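Local coordinates for glycogen synthase (PDB 6GNF), which is a bacterial starch or glycogen synthase of the two-domain GT-B glycosyltransferase kind, modelled with adenosine-5'-diphosphate and a bound glycan, at residues 414-417 / 418-422; 436-439 / 440-443; 453-456 / 457-460. One frame throughout, in Å; residues are numbered along the deposited sequence.

Contact 1. Residues 414-417 / 418-422; sequences SKLA and HFITA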
loop_
_atom_site.group_PDB
_atom_site.type_symbol
_atom_site.label_atom_id
_atom_site.label_comp_id
_atom_site.label_asym_id
_atom_site.label_seq_id
_atom_site.Cartn_x
_atom_site.Cartn_y
_atom_site.Cartn_z
ATOM N N SER A 414 -9.331 -3.271 13.826
ATOM C CA SER A 414 -8.141 -4.109 13.974
ATOM C C SER A 414 -8.431 -5.391 14.741
ATOM O O SER A 414 -7.972 -6.469 14.364
ATOM C CB SER A 414 -7.014 -3.339 14.640
ATOM O OG SER A 414 -6.415 -2.502 13.670
ATOM N N LYS A 415 -9.202 -5.281 15.813
ATOM C CA LYS A 415 -9.560 -6.446 16.613
ATOM C C LYS A 415 -10.213 -7.538 15.757
ATOM O O LYS A 415 -9.846 -8.710 15.857
ATOM C CB LYS A 415 -10.490 -6.032 17.758
ATOM C CG LYS A 415 -10.904 -7.160 18.689
ATOM C CD LYS A 415 -11.483 -6.593 19.976
ATOM C CE LYS A 415 -12.062 -7.673 20.875
ATOM N NZ LYS A 415 -13.378 -8.171 20.382
ATOM N N LEU A 416 -11.178 -7.155 14.924
ATOM C CA LEU A 416 -11.879 -8.123 14.082
ATOM C C LEU A 416 -10.972 -8.646 12.962
ATOM O O LEU A 416 -11.073 -9.801 12.564
ATOM C CB LEU A 416 -13.158 -7.518 13.503
ATOM C CG LEU A 416 -14.112 -8.498 12.809
ATOM C CD1 LEU A 416 -14.605 -9.569 13.770
ATOM C CD2 LEU A 416 -15.293 -7.761 12.197
ATOM N N ALA A 417 -10.088 -7.798 12.455
ATOM C CA ALA A 417 -9.095 -8.240 11.480
ATOM C C ALA A 417 -8.245 -9.370 12.063
ATOM O O ALA A 417 -8.004 -10.383 11.399
ATOM C CB ALA A 417 -8.213 -7.079 11.040
ATOM N N HIS A 418 -7.834 -9.207 13.318
ATOM C CA HIS A 418 -7.039 -10.214 14.003
ATOM C C HIS A 418 -7.845 -11.498 14.189
ATOM O O HIS A 418 -7.354 -12.599 13.916
ATOM C CB HIS A 418 -6.525 -9.674 15.342
ATOM C CG HIS A 418 -5.305 -8.815 15.209
ATOM N ND1 HIS A 418 -4.031 -9.336 15.201
ATOM C CD2 HIS A 418 -5.164 -7.479 15.047
ATOM C CE1 HIS A 418 -3.157 -8.359 15.047
ATOM N NE2 HIS A 418 -3.819 -7.221 14.951
ATOM N N PHE A 419 -9.084 -11.361 14.644
ATOM C CA PHE A 419 -9.981 -12.508 14.774
ATOM C C PHE A 419 -10.134 -13.282 13.458
ATOM O O PHE A 419 -10.206 -14.517 13.459
ATOM C CB PHE A 419 -11.368 -12.071 15.251
ATOM C CG PHE A 419 -11.531 -12.037 16.747
ATOM C CD1 PHE A 419 -10.702 -11.255 17.537
ATOM C CD2 PHE A 419 -12.549 -12.757 17.358
ATOM C CE1 PHE A 419 -10.868 -11.211 18.908
ATOM C CE2 PHE A 419 -12.721 -12.720 18.733
ATOM C CZ PHE A 419 -11.877 -11.944 19.507
ATOM N N ILE A 420 -10.219 -12.558 12.343
ATOM C CA ILE A 420 -10.429 -13.187 11.028
ATOM C C ILE A 420 -9.169 -13.916 10.568
ATOM O O ILE A 420 -9.238 -15.060 10.112
ATOM C CB ILE A 420 -10.869 -12.155 9.966
ATOM C CG1 ILE A 420 -12.314 -11.722 10.229
ATOM C CG2 ILE A 420 -10.766 -12.733 8.559
ATOM C CD1 ILE A 420 -12.668 -10.392 9.603
ATOM N N THR A 421 -8.026 -13.251 10.696
ATOM C CA THR A 421 -6.749 -13.822 10.286
ATOM C C THR A 421 -6.434 -15.120 11.018
ATOM O O THR A 421 -5.910 -16.047 10.408
ATOM C CB THR A 421 -5.604 -12.829 10.526
ATOM O OG1 THR A 421 -5.934 -11.580 9.917
ATOM C CG2 THR A 421 -4.298 -13.341 9.943
ATOM N N ALA A 422 -6.716 -15.157 12.319
ATOM C CA ALA A 422 -6.449 -16.329 13.135
ATOM C C ALA A 422 -7.541 -17.380 12.987
ATOM O O ALA A 422 -7.254 -18.572 12.848
ATOM C CB ALA A 422 -6.306 -15.927 14.594
#
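Thr421 turns its hydroxyl back beside its own backbone N (chi1 -52°), and this sets Thr421 OG1 at 2.8 Å from Ala417 O, one helical turn earlier. The hydroxyl donates to that carbonyl from well above its plane. Thr421 N binds Ala417 O from the other face of the plane, at 3.0 Å. Two hydrogen bonds from one residue thus grip Ala417 O.

Lys415 CG lies opposite the backbone N (chi1 -178°), and the side chain runs alongside Phe419, pointing the same way. Lys415 CG is 4.1 Å from Phe419 CE1. The chain bends at its last torsion, and Lys415 NZ ends 4.2 Å from Phe419 CZ; it also makes a long, weak ion pair with Glu341. Ile420 CD1 comes within 4.0 Å of Leu416 CG, the two side chains crossing at a slant. His418 CD2 lies 3.1 Å from Ser414 O, near the ring plane. His418 ND1 is hydrogen-bonded to Asp315, and the ring stacks with Trp310 and Phe317.

These are i to i+4 contacts of a regular alpha-helix, 414-423; His418 N, Phe419 N and Ile420 N bond to Ser414 O, Lys415 O and Leu416 O. Ala417 also touches ADP. The helix packs on the domain's parallel sheet, at strands 352-356 and 381-385. Phe419 and Ile420 rest against helix 327-341.

Contact 2. Residues 436-439 / 440-443; sequences CGLN and QLYA. With ADP (adenosine-5'-diphosphate), chain F; AC1 (4,6-dideoxy-4-{[(1S,4R,5S,6S)-4,5,6-trihydroxy-3-(hydroxymethyl)cyclohex-2-en-1-yl]amino}-alpha-D-glucopyranose), chain D.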
loop_
_atom_site.group_PDB
_atom_site.type_symbol
_atom_site.label_atom_id
_atom_site.label_comp_id
_atom_site.label_asym_id
_atom_site.label_seq_id
_atom_site.Cartn_x
_atom_site.Cartn_y
_atom_site.Cartn_z
ATOM N N CYS A 436 1.575 -6.148 -4.525
ATOM C CA CYS A 436 2.113 -7.202 -3.667
ATOM C C CYS A 436 1.036 -7.832 -2.807
ATOM O O CYS A 436 0.781 -9.031 -2.907
ATOM C CB CYS A 436 3.240 -6.679 -2.777
ATOM S SG CYS A 436 4.032 -7.974 -1.794
ATOM N N GLY A 437 0.399 -7.016 -1.970
ATOM C CA GLY A 437 -0.581 -7.500 -1.011
ATOM C C GLY A 437 0.104 -7.818 0.301
ATOM O O GLY A 437 1.239 -8.287 0.308
ATOM N N LEU A 438 -0.600 -7.582 1.405
ATOM C CA LEU A 438 -0.052 -7.861 2.726
ATOM C C LEU A 438 -0.855 -8.918 3.495
ATOM O O LEU A 438 -0.273 -9.707 4.231
ATOM C CB LEU A 438 0.083 -6.572 3.525
ATOM C CG LEU A 438 1.114 -5.525 3.034
ATOM C CD1 LEU A 438 1.198 -4.336 3.978
ATOM C CD2 LEU A 438 2.492 -6.154 2.880
ATOM N N ASN A 439 -2.172 -8.948 3.310
ATOM C CA ASN A 439 -3.025 -9.920 3.978
ATOM C C ASN A 439 -2.525 -11.338 3.909
ATOM O O ASN A 439 -2.556 -12.038 4.913
ATOM C CB ASN A 439 -4.422 -9.912 3.379
ATOM C CG ASN A 439 -5.280 -8.800 3.914
ATOM O OD1 ASN A 439 -4.795 -7.853 4.547
ATOM N ND2 ASN A 439 -6.569 -8.891 3.636
ATOM N N GLN A 440 -2.080 -11.753 2.728
ATOM C CA GLN A 440 -1.689 -13.142 2.514
ATOM C C GLN A 440 -0.435 -13.504 3.314
ATOM O O GLN A 440 -0.287 -14.649 3.737
ATOM C CB GLN A 440 -1.514 -13.451 1.020
ATOM C CG GLN A 440 -0.219 -12.961 0.380
ATOM C CD GLN A 440 -0.265 -11.511 -0.076
ATOM O OE1 GLN A 440 -1.145 -10.731 0.320
ATOM N NE2 GLN A 440 0.658 -11.156 -0.948
ATOM N N LEU A 441 0.426 -12.521 3.557
ATOM C CA LEU A 441 1.635 -12.738 4.348
ATOM C C LEU A 441 1.263 -12.946 5.807
ATOM O O LEU A 441 1.695 -13.914 6.442
ATOM C CB LEU A 441 2.589 -11.554 4.219
ATOM C CG LEU A 441 2.993 -11.115 2.809
ATOM C CD1 LEU A 441 4.028 -10.002 2.886
ATOM C CD2 LEU A 441 3.526 -12.278 1.992
ATOM N N TYR A 442 0.422 -12.059 6.329
ATOM C CA TYR A 442 -0.097 -12.217 7.678
ATOM C C TYR A 442 -0.773 -13.571 7.821
ATOM O O TYR A 442 -0.506 -14.317 8.768
ATOM C CB TYR A 442 -1.105 -11.116 8.009
ATOM C CG TYR A 442 -0.538 -9.719 8.141
ATOM C CD1 TYR A 442 0.774 -9.500 8.530
ATOM C CD2 TYR A 442 -1.342 -8.609 7.911
ATOM C CE1 TYR A 442 1.279 -8.220 8.666
ATOM C CE2 TYR A 442 -0.846 -7.327 8.050
ATOM C CZ TYR A 442 0.467 -7.140 8.427
ATOM O OH TYR A 442 0.958 -5.862 8.549
ATOM N N ALA A 443 -1.660 -13.883 6.885
ATOM C CA ALA A 443 -2.430 -15.115 6.938
ATOM C C ALA A 443 -1.524 -16.334 7.073
ATOM O O ALA A 443 -1.772 -17.209 7.898
ATOM C CB ALA A 443 -3.303 -15.242 5.700
HETATM P PB ADP F . -3.705 -2.118 0.138
HETATM O O1B ADP F . -3.778 -2.269 -1.360
HETATM O O2B ADP F . -2.388 -1.577 0.621
HETATM O O3B ADP F . -4.929 -1.482 0.739
HETATM P PA ADP F . -2.557 -4.439 1.406
HETATM O O1A ADP F . -1.200 -4.168 0.770
HETATM O O2A ADP F . -3.052 -5.864 1.610
HETATM O O3A ADP F . -3.743 -3.657 0.628
HETATM O "O5'" ADP F . -2.604 -3.700 2.843
HETATM C "C5'" ADP F . -3.844 -3.356 3.470
HETATM C "C4'" ADP F . -3.652 -3.470 4.978
HETATM O "O4'" ADP F . -4.724 -2.868 5.706
HETATM C "C3'" ADP F . -3.609 -4.924 5.398
HETATM O "O3'" ADP F . -2.552 -5.071 6.352
HETATM C "C2'" ADP F . -4.973 -5.192 5.995
HETATM O "O2'" ADP F . -4.833 -6.126 7.061
HETATM C "C1'" ADP F . -5.441 -3.831 6.481
HETATM N N9 ADP F . -6.892 -3.532 6.329
HETATM C C8 ADP F . -7.544 -3.252 5.181
HETATM N N7 ADP F . -8.860 -2.991 5.412
HETATM C C5 ADP F . -9.060 -3.090 6.738
HETATM C C6 ADP F . -10.199 -2.942 7.667
HETATM N N6 ADP F . -11.430 -2.626 7.218
HETATM N N1 ADP F . -9.977 -3.137 8.984
HETATM C C2 ADP F . -8.766 -3.457 9.468
HETATM N N3 ADP F . -7.688 -3.605 8.677
HETATM C C4 ADP F . -7.762 -3.436 7.335
HETATM C C1 AC1 D . -2.216 4.540 -1.192
HETATM O O2 AC1 D . -0.379 5.086 -2.695
HETATM C C2 AC1 D . -0.861 4.106 -1.754
HETATM C C4A AC1 D . 0.881 -3.031 -1.901
HETATM C C3 AC1 D . -0.932 2.723 -2.403
HETATM O O3 AC1 D . 0.409 2.340 -2.724
HETATM C C4 AC1 D . -1.601 1.686 -1.472
HETATM N N4A AC1 D . -1.696 0.318 -2.033
HETATM C C5 AC1 D . -2.981 2.248 -1.099
HETATM O O5 AC1 D . -2.820 3.497 -0.413
HETATM C C6 AC1 D . -3.779 1.329 -0.188
HETATM C C1B AC1 D . -0.571 -0.493 -2.506
HETATM C C2B AC1 D . -0.966 -1.865 -3.127
HETATM O O2B AC1 D . -2.371 -2.042 -3.282
HETATM C C3B AC1 D . -0.545 -3.099 -2.362
HETATM O O3B AC1 D . -0.658 -4.238 -3.215
HETATM O O4 AC1 D . 1.075 -4.148 -1.027
HETATM C C5B AC1 D . 1.149 -1.735 -1.181
HETATM C C7B AC1 D . 0.467 -0.627 -1.420
HETATM C C6B AC1 D . 2.267 -1.693 -0.188
HETATM O O6B AC1 D . 3.459 -2.051 -0.891
#
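Gln440 folds its side chain back toward the loop, and its amide reaches Cys436 and Gly437. Gln440 NE2 donates to Cys436 O at 2.9 Å, from above the carbonyl plane. NE2 is also hydrogen-bonded to Thr461. These two bonds fix the rotation of the amide. CG sits between the backbone N and carbonyl carbon (chi1 78°), and a further bend at chi2 turns the chain toward Gly437.

Leu438 and Leu441 meet at a slant, Leu438 CD2 to Leu441 CD1 at 4.1 Å. Leu438 O accepts from both Leu441 N and Tyr442 N, and lies over one face of the Tyr442 ring. The edge of that ring faces ADP, with Tyr442 CE2 3.3 Å from ADP O3'. Asn439 OD1 takes a weak hydrogen bond from ADP O2', while Asn439 ND2 is hydrogen-bonded to Ile356 O.

The loop itself is part of the ligand pocket. Leu438 N donates to ADP O2A at 3.0 Å. Gly437 N binds AC1 O4 at 3.1 Å, and Cys436 N binds AC1 O3B at 3.2 Å.

Helix 439-445 lies with Asn439, Gln440 and Ala443 against strand 426-429. Gln440 and Leu441 touch helix 457-461, and Leu438 and Tyr442 reach Asp42 of helix 39-54.

Contact 3. Residues 453-456 / 457-460; sequences APVG and GLVD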
loop_
_atom_site.group_PDB
_atom_site.type_symbol
_atom_site.label_atom_id
_atom_site.label_comp_id
_atom_site.label_asym_id
_atom_site.label_seq_id
_atom_site.Cartn_x
_atom_site.Cartn_y
_atom_site.Cartn_z
ATOM N N ALA A 453 -6.262 -14.196 -6.268
ATOM C CA ALA A 453 -6.271 -13.956 -7.703
ATOM C C ALA A 453 -4.855 -14.096 -8.265
ATOM O O ALA A 453 -3.883 -13.736 -7.599
ATOM C CB ALA A 453 -6.814 -12.572 -8.010
ATOM N N PRO A 454 -4.735 -14.595 -9.502
ATOM C CA PRO A 454 -3.432 -14.787 -10.130
ATOM C C PRO A 454 -2.901 -13.497 -10.752
ATOM O O PRO A 454 -2.746 -13.413 -11.961
ATOM C CB PRO A 454 -3.743 -15.831 -11.207
ATOM C CG PRO A 454 -5.130 -15.486 -11.644
ATOM C CD PRO A 454 -5.838 -14.996 -10.404
ATOM N N VAL A 455 -2.604 -12.501 -9.925
ATOM C CA VAL A 455 -2.103 -11.211 -10.416
ATOM C C VAL A 455 -1.021 -10.663 -9.497
ATOM O O VAL A 455 -1.032 -10.910 -8.291
ATOM C CB VAL A 455 -3.240 -10.175 -10.567
ATOM C CG1 VAL A 455 -4.239 -10.617 -11.633
ATOM C CG2 VAL A 455 -3.956 -9.943 -9.237
ATOM N N GLY A 456 -0.076 -9.940 -10.090
ATOM C CA GLY A 456 0.966 -9.233 -9.346
ATOM C C GLY A 456 1.693 -10.110 -8.350
ATOM O O GLY A 456 1.995 -11.265 -8.642
ATOM N N GLY A 457 1.961 -9.567 -7.170
ATOM C CA GLY A 457 2.735 -10.264 -6.153
ATOM C C GLY A 457 2.035 -11.418 -5.465
ATOM O O GLY A 457 2.667 -12.166 -4.716
ATOM N N LEU A 458 0.741 -11.595 -5.728
ATOM C CA LEU A 458 0.024 -12.760 -5.214
ATOM C C LEU A 458 0.565 -14.033 -5.858
ATOM O O LEU A 458 0.636 -15.079 -5.215
ATOM C CB LEU A 458 -1.480 -12.632 -5.453
ATOM C CG LEU A 458 -2.162 -11.445 -4.764
ATOM C CD1 LEU A 458 -3.612 -11.311 -5.220
ATOM C CD2 LEU A 458 -2.084 -11.566 -3.254
ATOM N N VAL A 459 0.955 -13.934 -7.128
ATOM C CA VAL A 459 1.605 -15.047 -7.818
ATOM C C VAL A 459 2.953 -15.357 -7.164
ATOM O O VAL A 459 3.299 -16.510 -6.956
ATOM C CB VAL A 459 1.823 -14.747 -9.321
ATOM C CG1 VAL A 459 2.580 -15.892 -9.985
ATOM C CG2 VAL A 459 0.486 -14.528 -10.026
ATOM N N ASP A 460 3.712 -14.323 -6.832
ATOM C CA ASP A 460 5.021 -14.491 -6.200
ATOM C C ASP A 460 4.938 -15.060 -4.789
ATOM O O ASP A 460 5.791 -15.845 -4.397
ATOM C CB ASP A 460 5.773 -13.146 -6.139
ATOM C CG ASP A 460 6.317 -12.711 -7.476
ATOM O OD1 ASP A 460 6.908 -13.543 -8.191
ATOM O OD2 ASP A 460 6.164 -11.527 -7.821
#
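An inverse gamma turn centred on Pro454 opens this loop, which leads from strand 449-452 into the short helix 457-461. Val455 N closes the turn with a weak hydrogen bond to Ala453 O. The chain then bends again through Gly456, whose phi is positive (51°), and enters the helix.

Leu458 packs against the carbonyls of Ala453 and Val455. Leu458 CB lies 3.3 Å from Val455 O and 3.4 Å from Ala453 O. CG stands beside the backbone N (chi1 -62°), and the chain carries CD1 on toward Ala453. Leu458 CD1 comes to 3.4 Å from Ala453 O. Leu458 CD1 also lies 4.4 Å from Ala453 CB and 4.3 Å from Val455 CG2. One leucine methyl therefore packs on two residues of the loop.

Val459 reaches back to the turn with its CG2 branch. Val459 CG2 lies 3.6 Å from Pro454 C. Within this loop and helix it meets the backbone at Pro454 C and Val455 N.

Two backbone hydrogen bonds join loop and helix. Leu458 N donates to Val455 O at 3.2 Å, with an N-H...O angle of 137°. Val459 N donates to Gly456 O, from above the carbonyl plane. Both are bent. Gly456 O has a second donor, Asn274 ND2, and Gly456 N binds Glu278.

Asp460 is tied by OD2 to the backbone N of Asn274. Helix 273-281 thus borders this side of the loop, with Val455 touching Glu278 and Val459 touching Asn274. On the sheet side, the backbone of Ala453 bonds to Met429 of strand 426-429. Gly457 joins the backbone of Glu434, in the loop between that strand and helix 439-445.

How the contacts relate
The three contacts follow one another along the chain, all within its glycosyltransferase group 1 part. Contact 2 touches both others. Thr421 CG2 of contact 1 packs at 4.0 Å from Ala443 CA, and Leu458 CD2 of contact 3 lies 3.6 Å from Gln440 NE2. Contacts 1 and 3 do not meet; their nearest atoms are about 13 Å apart. Their relation to the ligands differs. Contact 2 bonds to both ADP and AC1. Contact 1 touches ADP through Ala417 alone. Contact 3 lies farther off, with the Leu458 side chain about 7 Å from AC1 and about 8 Å from ADP.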